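Local coordinates for aerobactin synthase IucA (Klebsiella pneumoniae subsp. pneumoniae, PDB 5JM8), which catalyses, as an ATP-dependent NIS synthetase, a condensation step in the assembly of the citrate-based siderophore aerobactin, at residues 203-208 and 273-278; 207-212 and 255-260; 325-330 and 347-352. One frame throughout, in Å; residues are numbered along the deposited sequence.

Contact 1 of 3, residues 203-208 and 273-278. With ATP (adenosine-5'-triphosphate), chain I.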
loop_
_atom_site.group_PDB
_atom_site.type_symbol
_atom_site.label_atom_id
_atom_site.label_comp_id
_atom_site.label_asym_id
_atom_site.label_seq_id
_atom_site.Cartn_x
_atom_site.Cartn_y
_atom_site.Cartn_z
ATOM N N THR A 203 -16.104 17.091 16.953
ATOM C CA THR A 203 -16.179 15.706 17.397
ATOM C C THR A 203 -15.540 14.794 16.358
ATOM O O THR A 203 -14.688 13.968 16.687
ATOM C CB THR A 203 -17.635 15.260 17.639
ATOM O OG1 THR A 203 -18.211 16.039 18.695
ATOM C CG2 THR A 203 -17.689 13.794 18.022
ATOM N N ARG A 204 -15.959 14.946 15.106
ATOM C CA ARG A 204 -15.406 14.157 14.009
ATOM C C ARG A 204 -13.918 14.425 13.849
ATOM O O ARG A 204 -13.117 13.495 13.755
ATOM C CB ARG A 204 -16.123 14.468 12.693
ATOM C CG ARG A 204 -15.782 13.499 11.565
ATOM C CD ARG A 204 -16.380 13.937 10.236
ATOM N NE ARG A 204 -15.681 15.082 9.661
ATOM C CZ ARG A 204 -16.068 15.717 8.559
ATOM N NH1 ARG A 204 -15.369 16.748 8.104
ATOM N NH2 ARG A 204 -17.153 15.321 7.911
ATOM N N PHE A 205 -13.558 15.704 13.822
ATOM C CA PHE A 205 -12.175 16.115 13.614
ATOM C C PHE A 205 -11.273 15.577 14.719
ATOM O O PHE A 205 -10.201 15.040 14.450
ATOM C CB PHE A 205 -12.079 17.643 13.548
ATOM C CG PHE A 205 -10.702 18.154 13.223
ATOM C CD1 PHE A 205 -10.301 18.316 11.907
ATOM C CD2 PHE A 205 -9.811 18.477 14.232
ATOM C CE1 PHE A 205 -9.039 18.787 11.604
ATOM C CE2 PHE A 205 -8.545 18.949 13.935
ATOM C CZ PHE A 205 -8.160 19.103 12.619
ATOM N N ALA A 206 -11.721 15.714 15.962
ATOM C CA ALA A 206 -10.955 15.232 17.104
ATOM C C ALA A 206 -10.867 13.712 17.101
ATOM O O ALA A 206 -9.861 13.137 17.517
ATOM C CB ALA A 206 -11.577 15.718 18.396
ATOM N N ALA A 207 -11.925 13.067 16.623
ATOM C CA ALA A 207 -11.999 11.612 16.621
ATOM C C ALA A 207 -11.031 10.993 15.618
ATOM O O ALA A 207 -10.395 9.984 15.909
ATOM C CB ALA A 207 -13.416 11.165 16.318
ATOM N N GLU A 208 -10.922 11.599 14.441
ATOM C CA GLU A 208 -10.103 11.030 13.379
ATOM C C GLU A 208 -8.672 11.570 13.386
ATOM O O GLU A 208 -7.861 11.177 12.545
ATOM C CB GLU A 208 -10.756 11.284 12.014
ATOM C CG GLU A 208 -10.779 12.734 11.568
ATOM C CD GLU A 208 -11.544 12.929 10.270
ATOM O OE1 GLU A 208 -12.182 11.960 9.805
ATOM O OE2 GLU A 208 -11.499 14.047 9.710
ATOM N N SER A 273 -6.801 12.811 7.456
ATOM C CA SER A 273 -7.846 13.707 7.934
ATOM C C SER A 273 -8.778 14.133 6.809
ATOM O O SER A 273 -8.334 14.591 5.755
ATOM C CB SER A 273 -7.235 14.944 8.588
ATOM O OG SER A 273 -8.241 15.887 8.917
ATOM N N ARG A 274 -10.073 13.987 7.055
ATOM C CA ARG A 274 -11.096 14.403 6.112
ATOM C C ARG A 274 -11.042 15.910 5.893
ATOM O O ARG A 274 -11.502 16.419 4.870
ATOM C CB ARG A 274 -12.472 13.984 6.627
ATOM C CG ARG A 274 -13.610 14.184 5.649
ATOM C CD ARG A 274 -14.867 13.490 6.152
ATOM N NE ARG A 274 -14.676 12.048 6.301
ATOM C CZ ARG A 274 -14.803 11.169 5.311
ATOM N NH1 ARG A 274 -15.121 11.576 4.086
ATOM N NH2 ARG A 274 -14.610 9.879 5.546
ATOM N N ASP A 275 -10.467 16.613 6.866
ATOM C CA ASP A 275 -10.359 18.066 6.820
ATOM C C ASP A 275 -8.916 18.540 6.944
ATOM O O ASP A 275 -8.128 17.975 7.704
ATOM C CB ASP A 275 -11.191 18.696 7.940
ATOM C CG ASP A 275 -12.679 18.541 7.721
ATOM O OD1 ASP A 275 -13.128 18.646 6.561
ATOM O OD2 ASP A 275 -13.401 18.314 8.713
ATOM N N MET A 276 -8.580 19.574 6.181
ATOM C CA MET A 276 -7.383 20.358 6.439
ATOM C C MET A 276 -7.770 21.451 7.425
ATOM O O MET A 276 -8.957 21.709 7.635
ATOM C CB MET A 276 -6.822 20.965 5.153
ATOM C CG MET A 276 -6.370 19.954 4.121
ATOM S SD MET A 276 -5.514 20.758 2.759
ATOM C CE MET A 276 -5.430 19.428 1.562
ATOM N N ILE A 277 -6.777 22.095 8.028
ATOM C CA ILE A 277 -7.051 23.176 8.963
ATOM C C ILE A 277 -6.140 24.372 8.687
ATOM O O ILE A 277 -4.937 24.224 8.472
ATOM C CB ILE A 277 -6.905 22.689 10.422
ATOM C CG1 ILE A 277 -7.396 23.760 11.398
ATOM C CG2 ILE A 277 -5.469 22.272 10.714
ATOM C CD1 ILE A 277 -7.796 23.205 12.746
ATOM N N LYS A 278 -6.749 25.555 8.665
ATOM C CA LYS A 278 -6.053 26.803 8.378
ATOM C C LYS A 278 -6.151 27.739 9.576
ATOM O O LYS A 278 -7.202 28.324 9.829
ATOM C CB LYS A 278 -6.646 27.463 7.134
ATOM C CG LYS A 278 -6.039 28.806 6.776
ATOM C CD LYS A 278 -6.604 29.318 5.460
ATOM C CE LYS A 278 -6.057 30.686 5.103
ATOM N NZ LYS A 278 -6.521 31.129 3.762
HETATM P PG ATP I . -3.891 29.047 2.054
HETATM O O1G ATP I . -3.524 27.966 3.038
HETATM O O2G ATP I . -3.720 28.634 0.611
HETATM O O3G ATP I . -5.221 29.704 2.333
HETATM P PB ATP I . -2.946 31.777 2.384
HETATM O O1B ATP I . -1.906 32.291 3.348
HETATM O O2B ATP I . -4.403 32.116 2.608
HETATM O O3B ATP I . -2.745 30.176 2.243
HETATM P PA ATP I . -2.129 33.730 0.453
HETATM O O1A ATP I . -2.779 34.697 1.410
HETATM O O2A ATP I . -2.401 33.843 -1.027
HETATM O O3A ATP I . -2.526 32.231 0.893
HETATM O "O5'" ATP I . -0.534 33.741 0.646
HETATM C "C5'" ATP I . 0.239 32.863 -0.165
HETATM C "C4'" ATP I . 1.502 32.400 0.547
HETATM O "O4'" ATP I . 2.243 31.577 -0.356
HETATM C "C3'" ATP I . 2.409 33.544 0.972
HETATM O "O3'" ATP I . 2.774 33.383 2.349
HETATM C "C2'" ATP I . 3.625 33.461 0.068
HETATM O "O2'" ATP I . 4.839 33.665 0.788
HETATM C "C1'" ATP I . 3.581 32.056 -0.508
HETATM N N9 ATP I . 3.947 32.035 -1.942
HETATM C C8 ATP I . 4.977 31.336 -2.445
HETATM N N7 ATP I . 5.067 31.512 -3.788
HETATM C C5 ATP I . 4.073 32.339 -4.153
HETATM C C6 ATP I . 3.600 32.928 -5.422
HETATM N N6 ATP I . 4.249 32.639 -6.575
HETATM N N1 ATP I . 2.524 33.746 -5.376
HETATM C C2 ATP I . 1.887 34.026 -4.222
HETATM N N3 ATP I . 2.268 33.521 -3.035
HETATM C C4 ATP I . 3.334 32.687 -2.933
HETATM O O HOH W 1 -13.354 16.431 10.397
#
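Asp275 OD2 is gripped from three directions. Arg204 NH1 donates to it at 2.6 Å, a salt bridge in which OD2 lies in the guanidinium plane while the donor stands 32° above the plane of the carboxylate. Water 1 donates a hydrogen bond to it, its oxygen 2.5 Å from Asp275 OD2, and Arg201 NE, one turn earlier on the helix, adds a further salt bridge. The same water accepts from Arg204 NE at 2.8 Å and donates to Glu208 OE2, so it ties Arg204 and Glu208 to the aspartate. Arg204 runs out straight and then bends at chi3 (74°), which lays its guanidinium under Arg274 CD, 3.4 Å from Arg204 NH2. Glu208 OE2 also takes the backbone N-H of Arg274 at 3.0 Å, from above its carboxylate plane. Farther in, polar contact gives way to packing: Phe205, with CG anti to the backbone N, brings CZ to 4.1 Å from Ile277 CD1. Behind this layer the turn into the strand is braced by a very short bond, Ser273 OG to Asp275 O at 2.4 Å. The extended Lys278 hydrogen-bonds through NZ to ATP O2B and, at a very short 2.4 Å, to ATP O3G. A helix laid across the beginning of a sheet strand thus backs a strand whose lysine grips the beta and gamma phosphates of the ATP site.

Contact 2 of 3, residues 207-212 and 255-260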
loop_
_atom_site.group_PDB
_atom_site.type_symbol
_atom_site.label_atom_id
_atom_site.label_comp_id
_atom_site.label_asym_id
_atom_site.label_seq_id
_atom_site.Cartn_x
_atom_site.Cartn_y
_atom_site.Cartn_z
ATOM N N ALA A 207 -11.925 13.067 16.623
ATOM C CA ALA A 207 -11.999 11.612 16.621
ATOM C C ALA A 207 -11.031 10.993 15.618
ATOM O O ALA A 207 -10.395 9.984 15.909
ATOM C CB ALA A 207 -13.416 11.165 16.318
ATOM N N GLU A 208 -10.922 11.599 14.441
ATOM C CA GLU A 208 -10.103 11.030 13.379
ATOM C C GLU A 208 -8.672 11.570 13.386
ATOM O O GLU A 208 -7.861 11.177 12.545
ATOM C CB GLU A 208 -10.756 11.284 12.014
ATOM C CG GLU A 208 -10.779 12.734 11.568
ATOM C CD GLU A 208 -11.544 12.929 10.270
ATOM O OE1 GLU A 208 -12.182 11.960 9.805
ATOM O OE2 GLU A 208 -11.499 14.047 9.710
ATOM N N ASN A 209 -8.361 12.455 14.332
ATOM C CA ASN A 209 -7.019 13.034 14.432
ATOM C C ASN A 209 -6.341 12.778 15.772
ATOM O O ASN A 209 -5.130 12.561 15.825
ATOM C CB ASN A 209 -7.073 14.538 14.178
ATOM C CG ASN A 209 -7.298 14.868 12.720
ATOM O OD1 ASN A 209 -6.429 14.629 11.881
ATOM N ND2 ASN A 209 -8.464 15.419 12.407
ATOM N N ALA A 210 -7.117 12.819 16.850
ATOM C CA ALA A 210 -6.593 12.536 18.183
ATOM C C ALA A 210 -7.622 11.769 19.007
ATOM O O ALA A 210 -8.158 12.294 19.983
ATOM C CB ALA A 210 -6.209 13.820 18.881
ATOM N N PRO A 211 -7.898 10.517 18.613
ATOM C CA PRO A 211 -8.919 9.689 19.263
ATOM C C PRO A 211 -8.693 9.528 20.762
ATOM O O PRO A 211 -9.655 9.430 21.522
ATOM C CB PRO A 211 -8.785 8.329 18.568
ATOM C CG PRO A 211 -7.956 8.549 17.375
ATOM C CD PRO A 211 -7.152 9.780 17.579
ATOM N N GLN A 212 -7.432 9.498 21.177
ATOM C CA GLN A 212 -7.101 9.186 22.563
ATOM C C GLN A 212 -7.433 10.343 23.508
ATOM O O GLN A 212 -7.270 10.221 24.723
ATOM C CB GLN A 212 -5.619 8.806 22.694
ATOM C CG GLN A 212 -4.624 9.935 22.452
ATOM C CD GLN A 212 -4.261 10.117 20.985
ATOM O OE1 GLN A 212 -4.924 9.587 20.091
ATOM N NE2 GLN A 212 -3.197 10.870 20.733
ATOM N N ALA A 255 -1.066 16.026 20.692
ATOM C CA ALA A 255 -1.522 14.652 20.538
ATOM C C ALA A 255 -2.037 14.377 19.135
ATOM O O ALA A 255 -2.520 15.279 18.448
ATOM C CB ALA A 255 -2.613 14.343 21.555
ATOM N N GLY A 256 -1.929 13.119 18.721
ATOM C CA GLY A 256 -2.626 12.640 17.546
ATOM C C GLY A 256 -1.805 12.536 16.279
ATOM O O GLY A 256 -0.578 12.436 16.310
ATOM N N ALA A 257 -2.511 12.558 15.152
ATOM C CA ALA A 257 -1.913 12.325 13.846
ATOM C C ALA A 257 -0.926 13.425 13.474
ATOM O O ALA A 257 -1.023 14.543 13.976
ATOM C CB ALA A 257 -3.004 12.216 12.793
ATOM N N PRO A 258 0.034 13.108 12.590
ATOM C CA PRO A 258 1.020 14.099 12.149
ATOM C C PRO A 258 0.456 15.067 11.116
ATOM O O PRO A 258 -0.259 14.642 10.208
ATOM C CB PRO A 258 2.125 13.237 11.540
ATOM C CG PRO A 258 1.411 12.044 11.024
ATOM C CD PRO A 258 0.279 11.787 11.984
ATOM N N TRP A 259 0.782 16.347 11.257
ATOM C CA TRP A 259 0.326 17.374 10.325
ATOM C C TRP A 259 1.504 18.040 9.628
ATOM O O TRP A 259 2.549 18.258 10.237
ATOM C CB TRP A 259 -0.508 18.419 11.055
ATOM C CG TRP A 259 -1.836 17.906 11.468
ATOM C CD1 TRP A 259 -2.116 17.140 12.560
ATOM C CD2 TRP A 259 -3.079 18.114 10.793
ATOM N NE1 TRP A 259 -3.460 16.861 12.608
ATOM C CE2 TRP A 259 -4.072 17.446 11.532
ATOM C CE3 TRP A 259 -3.446 18.796 9.630
ATOM C CZ2 TRP A 259 -5.408 17.447 11.149
ATOM C CZ3 TRP A 259 -4.772 18.795 9.254
ATOM C CH2 TRP A 259 -5.737 18.126 10.010
ATOM N N LEU A 260 1.318 18.365 8.353
ATOM C CA LEU A 260 2.365 18.971 7.540
ATOM C C LEU A 260 2.044 20.430 7.229
ATOM O O LEU A 260 1.009 20.715 6.627
ATOM C CB LEU A 260 2.537 18.200 6.227
ATOM C CG LEU A 260 3.347 16.901 6.230
ATOM C CD1 LEU A 260 2.693 15.817 7.073
ATOM C CD2 LEU A 260 3.535 16.427 4.800
#
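Asn209 O is the best-held polar atom here, and one N-H grips it: Ala257 N, at 2.7 Å, approaching nearly along the C=O axis with an N-H...O angle of 156°. This bond pins the chain leaving helix 198-209 to the corner between strands 249-255 and 258-261, where the backbone turns at Gly256 and Ala257 and the second strand does not simply continue the first. The two backbones run roughly antiparallel as they pass. They come so close that Asn209 O also lies 3.0 Å from Gly256 CA. Asn209 O and Ala210 CB fill the place a beta carbon would take, and the backbone angles, with a positive phi of 100°, by themselves call for glycine. Ala210 CB settles over the same spot, 4.0 Å from Gly256 CA.

The side chain of Asn209 turns back toward its own helix, where ND2 bonds to Phe205 O. That bond fixes the rotation of the amide and leaves OD1 directed at the indole of Trp259. OD1 touches CZ2 of Trp259 at 3.1 Å, a tight contact with the amide and ring planes tilted 40° to each other, while ND2 lies near the ring plane at its edge. Trp181 of strand 177-185 packs on both Asn209 and Ala210, and its NE1 bonds to Ala255 O, so the corner is clamped from a second strand. On the outer side Pro211 packs on Arg274 of the second subunit, so this junction lies beside that interface. The Trp259 side chain is about 11 Å from ATP. Gln212, an exposed residue bent at chi2, rests NE2 3.6 Å from Ala255 CB; its other near neighbour, Gly256 N at 3.3 Å from NE2, is a fellow donor and makes no bond.

Contact 3 of 3, residues 325-330 and 347-352. With ATP (adenosine-5'-triphosphate), chain I.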
loop_
_atom_site.group_PDB
_atom_site.type_symbol
_atom_site.label_atom_id
_atom_site.label_comp_id
_atom_site.label_asym_id
_atom_site.label_seq_id
_atom_site.Cartn_x
_atom_site.Cartn_y
_atom_site.Cartn_z
ATOM N N MET A 325 -11.933 23.520 -2.990
ATOM C CA MET A 325 -11.856 23.015 -1.621
ATOM C C MET A 325 -12.617 23.950 -0.688
ATOM O O MET A 325 -12.103 24.993 -0.283
ATOM C CB MET A 325 -10.404 22.879 -1.163
ATOM C CG MET A 325 -9.697 21.647 -1.696
ATOM S SD MET A 325 -7.946 21.626 -1.268
ATOM C CE MET A 325 -7.502 19.947 -1.710
ATOM N N GLN A 326 -13.846 23.567 -0.357
ATOM C CA GLN A 326 -14.736 24.419 0.419
ATOM C C GLN A 326 -14.308 24.524 1.872
ATOM O O GLN A 326 -14.056 23.516 2.535
ATOM C CB GLN A 326 -16.171 23.895 0.351
ATOM C CG GLN A 326 -16.775 23.889 -1.043
ATOM C CD GLN A 326 -16.922 25.280 -1.626
ATOM O OE1 GLN A 326 -16.888 26.277 -0.905
ATOM N NE2 GLN A 326 -17.081 25.353 -2.941
ATOM N N GLU A 327 -14.234 25.759 2.356
ATOM C CA GLU A 327 -13.982 26.028 3.762
ATOM C C GLU A 327 -15.320 26.236 4.469
ATOM O O GLU A 327 -15.690 27.361 4.808
ATOM C CB GLU A 327 -13.076 27.250 3.915
ATOM C CG GLU A 327 -11.745 27.104 3.193
ATOM C CD GLU A 327 -10.968 28.404 3.113
ATOM O OE1 GLU A 327 -11.295 29.344 3.869
ATOM O OE2 GLU A 327 -10.036 28.488 2.282
ATOM N N ASP A 328 -16.035 25.134 4.687
ATOM C CA ASP A 328 -17.424 25.180 5.136
ATOM C C ASP A 328 -17.558 25.071 6.652
ATOM O O ASP A 328 -18.598 24.653 7.162
ATOM C CB ASP A 328 -18.230 24.059 4.466
ATOM C CG ASP A 328 -17.633 22.681 4.702
ATOM O OD1 ASP A 328 -16.774 22.541 5.598
ATOM O OD2 ASP A 328 -18.029 21.732 3.993
ATOM N N GLY A 329 -16.504 25.442 7.372
ATOM C CA GLY A 329 -16.528 25.404 8.821
ATOM C C GLY A 329 -15.398 26.197 9.439
ATOM O O GLY A 329 -14.301 26.270 8.884
ATOM N N TRP A 330 -15.669 26.798 10.590
ATOM C CA TRP A 330 -14.657 27.551 11.319
ATOM C C TRP A 330 -15.020 27.633 12.789
ATOM O O TRP A 330 -16.178 27.458 13.167
ATOM C CB TRP A 330 -14.499 28.960 10.746
ATOM C CG TRP A 330 -15.712 29.829 10.917
ATOM C CD1 TRP A 330 -16.724 30.009 10.021
ATOM C CD2 TRP A 330 -16.035 30.644 12.052
ATOM N NE1 TRP A 330 -17.657 30.880 10.526
ATOM C CE2 TRP A 330 -17.258 31.284 11.772
ATOM C CE3 TRP A 330 -15.409 30.892 13.278
ATOM C CZ2 TRP A 330 -17.868 32.157 12.672
ATOM C CZ3 TRP A 330 -16.016 31.759 14.170
ATOM C CH2 TRP A 330 -17.232 32.381 13.862
ATOM N N ALA A 347 -10.043 27.732 10.306
ATOM C CA ALA A 347 -11.089 27.305 9.391
ATOM C C ALA A 347 -10.790 25.894 8.916
ATOM O O ALA A 347 -9.630 25.503 8.794
ATOM C CB ALA A 347 -11.194 28.256 8.220
ATOM N N LEU A 348 -11.844 25.128 8.660
ATOM C CA LEU A 348 -11.699 23.750 8.213
ATOM C C LEU A 348 -11.924 23.643 6.713
ATOM O O LEU A 348 -12.966 24.051 6.199
ATOM C CB LEU A 348 -12.674 22.842 8.958
ATOM C CG LEU A 348 -12.424 22.697 10.461
ATOM C CD1 LEU A 348 -13.556 21.915 11.097
ATOM C CD2 LEU A 348 -11.085 22.027 10.743
ATOM N N ARG A 349 -10.936 23.080 6.026
ATOM C CA ARG A 349 -10.939 22.985 4.572
ATOM C C ARG A 349 -11.109 21.532 4.133
ATOM O O ARG A 349 -10.472 20.633 4.682
ATOM C CB ARG A 349 -9.639 23.578 4.016
ATOM C CG ARG A 349 -9.407 23.375 2.532
ATOM C CD ARG A 349 -8.092 24.007 2.110
ATOM N NE ARG A 349 -8.116 25.458 2.275
ATOM C CZ ARG A 349 -7.041 26.214 2.475
ATOM N NH1 ARG A 349 -5.833 25.666 2.548
ATOM N NH2 ARG A 349 -7.175 27.525 2.612
ATOM N N GLU A 350 -11.977 21.308 3.150
ATOM C CA GLU A 350 -12.219 19.966 2.626
ATOM C C GLU A 350 -10.948 19.337 2.080
ATOM O O GLU A 350 -10.280 19.920 1.228
ATOM C CB GLU A 350 -13.273 19.999 1.520
ATOM C CG GLU A 350 -14.692 20.192 2.009
ATOM C CD GLU A 350 -15.703 20.163 0.877
ATOM O OE1 GLU A 350 -15.294 20.336 -0.291
ATOM O OE2 GLU A 350 -16.904 19.962 1.157
ATOM N N ASN A 351 -10.618 18.148 2.574
ATOM C CA ASN A 351 -9.491 17.396 2.045
ATOM C C ASN A 351 -9.953 16.436 0.958
ATOM O O ASN A 351 -10.192 15.256 1.210
ATOM C CB ASN A 351 -8.776 16.627 3.152
ATOM C CG ASN A 351 -7.538 15.910 2.649
ATOM O OD1 ASN A 351 -6.990 16.260 1.604
ATOM N ND2 ASN A 351 -7.095 14.900 3.388
ATOM N N LEU A 352 -10.065 16.953 -0.259
ATOM C CA LEU A 352 -10.562 16.171 -1.384
ATOM C C LEU A 352 -9.530 15.151 -1.874
ATOM O O LEU A 352 -9.759 14.452 -2.863
ATOM C CB LEU A 352 -10.968 17.108 -2.525
ATOM C CG LEU A 352 -11.980 18.198 -2.152
ATOM C CD1 LEU A 352 -12.153 19.200 -3.282
ATOM C CD2 LEU A 352 -13.320 17.591 -1.785
HETATM P PG ATP I . -3.891 29.047 2.054
HETATM O O1G ATP I . -3.524 27.966 3.038
HETATM O O2G ATP I . -3.720 28.634 0.611
HETATM O O3G ATP I . -5.221 29.704 2.333
HETATM P PB ATP I . -2.946 31.777 2.384
HETATM O O1B ATP I . -1.906 32.291 3.348
HETATM O O2B ATP I . -4.403 32.116 2.608
HETATM O O3B ATP I . -2.745 30.176 2.243
HETATM P PA ATP I . -2.129 33.730 0.453
HETATM O O1A ATP I . -2.779 34.697 1.410
HETATM O O2A ATP I . -2.401 33.843 -1.027
HETATM O O3A ATP I . -2.526 32.231 0.893
HETATM O "O5'" ATP I . -0.534 33.741 0.646
HETATM C "C5'" ATP I . 0.239 32.863 -0.165
HETATM C "C4'" ATP I . 1.502 32.400 0.547
HETATM O "O4'" ATP I . 2.243 31.577 -0.356
HETATM C "C3'" ATP I . 2.409 33.544 0.972
HETATM O "O3'" ATP I . 2.774 33.383 2.349
HETATM C "C2'" ATP I . 3.625 33.461 0.068
HETATM O "O2'" ATP I . 4.839 33.665 0.788
HETATM C "C1'" ATP I . 3.581 32.056 -0.508
HETATM N N9 ATP I . 3.947 32.035 -1.942
HETATM C C8 ATP I . 4.977 31.336 -2.445
HETATM N N7 ATP I . 5.067 31.512 -3.788
HETATM C C5 ATP I . 4.073 32.339 -4.153
HETATM C C6 ATP I . 3.600 32.928 -5.422
HETATM N N6 ATP I . 4.249 32.639 -6.575
HETATM N N1 ATP I . 2.524 33.746 -5.376
HETATM C C2 ATP I . 1.887 34.026 -4.222
HETATM N N3 ATP I . 2.268 33.521 -3.035
HETATM C C4 ATP I . 3.334 32.687 -2.933
#
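The tight part of this contact rests on one bond and one close pair. Leu348 N gives an almost straight hydrogen bond (175°) to Gly329 O at 2.7 Å, although the donor stands above the carbonyl plane and not on a lone pair. Next along, Trp330 and Ala347 form an antiparallel non-hydrogen-bonded pair with their CA atoms 4.1 Å apart; the indole then swings away, leaving Trp330 CB against the alanine. Past Gly329 the regular pairing breaks down, and one further backbone bond, Glu350 N to Gln326 O at 3.1 Å, holds the 325-328 loop to the strand.

Glu327 and Arg349 lie side by side and point the same way, toward the nucleotide. Arg349 NH2 donates to Glu327 OE2 at 3.0 Å with an angle of 169°, in the plane of its own guanidinium but well above that of the carboxylate. The same nitrogen reaches ATP O3G at 2.9 Å, while Arg349 NH1 makes a longer bond to ATP O1G at 3.3 Å. Because Cys448 N also holds OE2, Glu327 is a second-shell group that fixes how the guanidinium faces the gamma phosphate, and its charge probably tempers that of the arginine.

Solvent comes nearer only at Glu350 and Leu352, which are partly exposed. Glu350 OE2 lies 3.5 Å from Asp328 OD2, like charges with their carboxylates nearly perpendicular; a salt bridge from Arg201 to Asp328 OD1 probably offsets the charge. At the far end Leu352 slides past the buried Met325, CD1 to CG 3.8 Å. Strand 345-350 is flanked by strand 329-334 and by strand 275-284, helix 198-209 lies over Leu348 through Arg201 and Phe205, and helix 294-306 covers Gln326, Asp328 and Trp330.

How the contacts relate
All three contacts fall within the IucA/IucC family region, and all reach the same antiparallel sheet. Contacts 1 and 2 both start from helix 198-209 and share Ala207 and Glu208; their centres are 8 Å apart, and Phe205 packs on Trp259 between them. The second segment of contact 2, 255-260, precedes that of contact 1, 273-278, and contact 3 follows later, its centre 10 Å from contact 1 and 17 Å from contact 2. Strands 275-284 and 345-350 are neighbours, probably bonded from Met276 N to Arg349 O, so Lys278 and Arg349 converge on the ATP phosphates. Contacts 1 and 2 touch the second subunit, contacts 1 and 3 ATP, so contact 1 joins both sides.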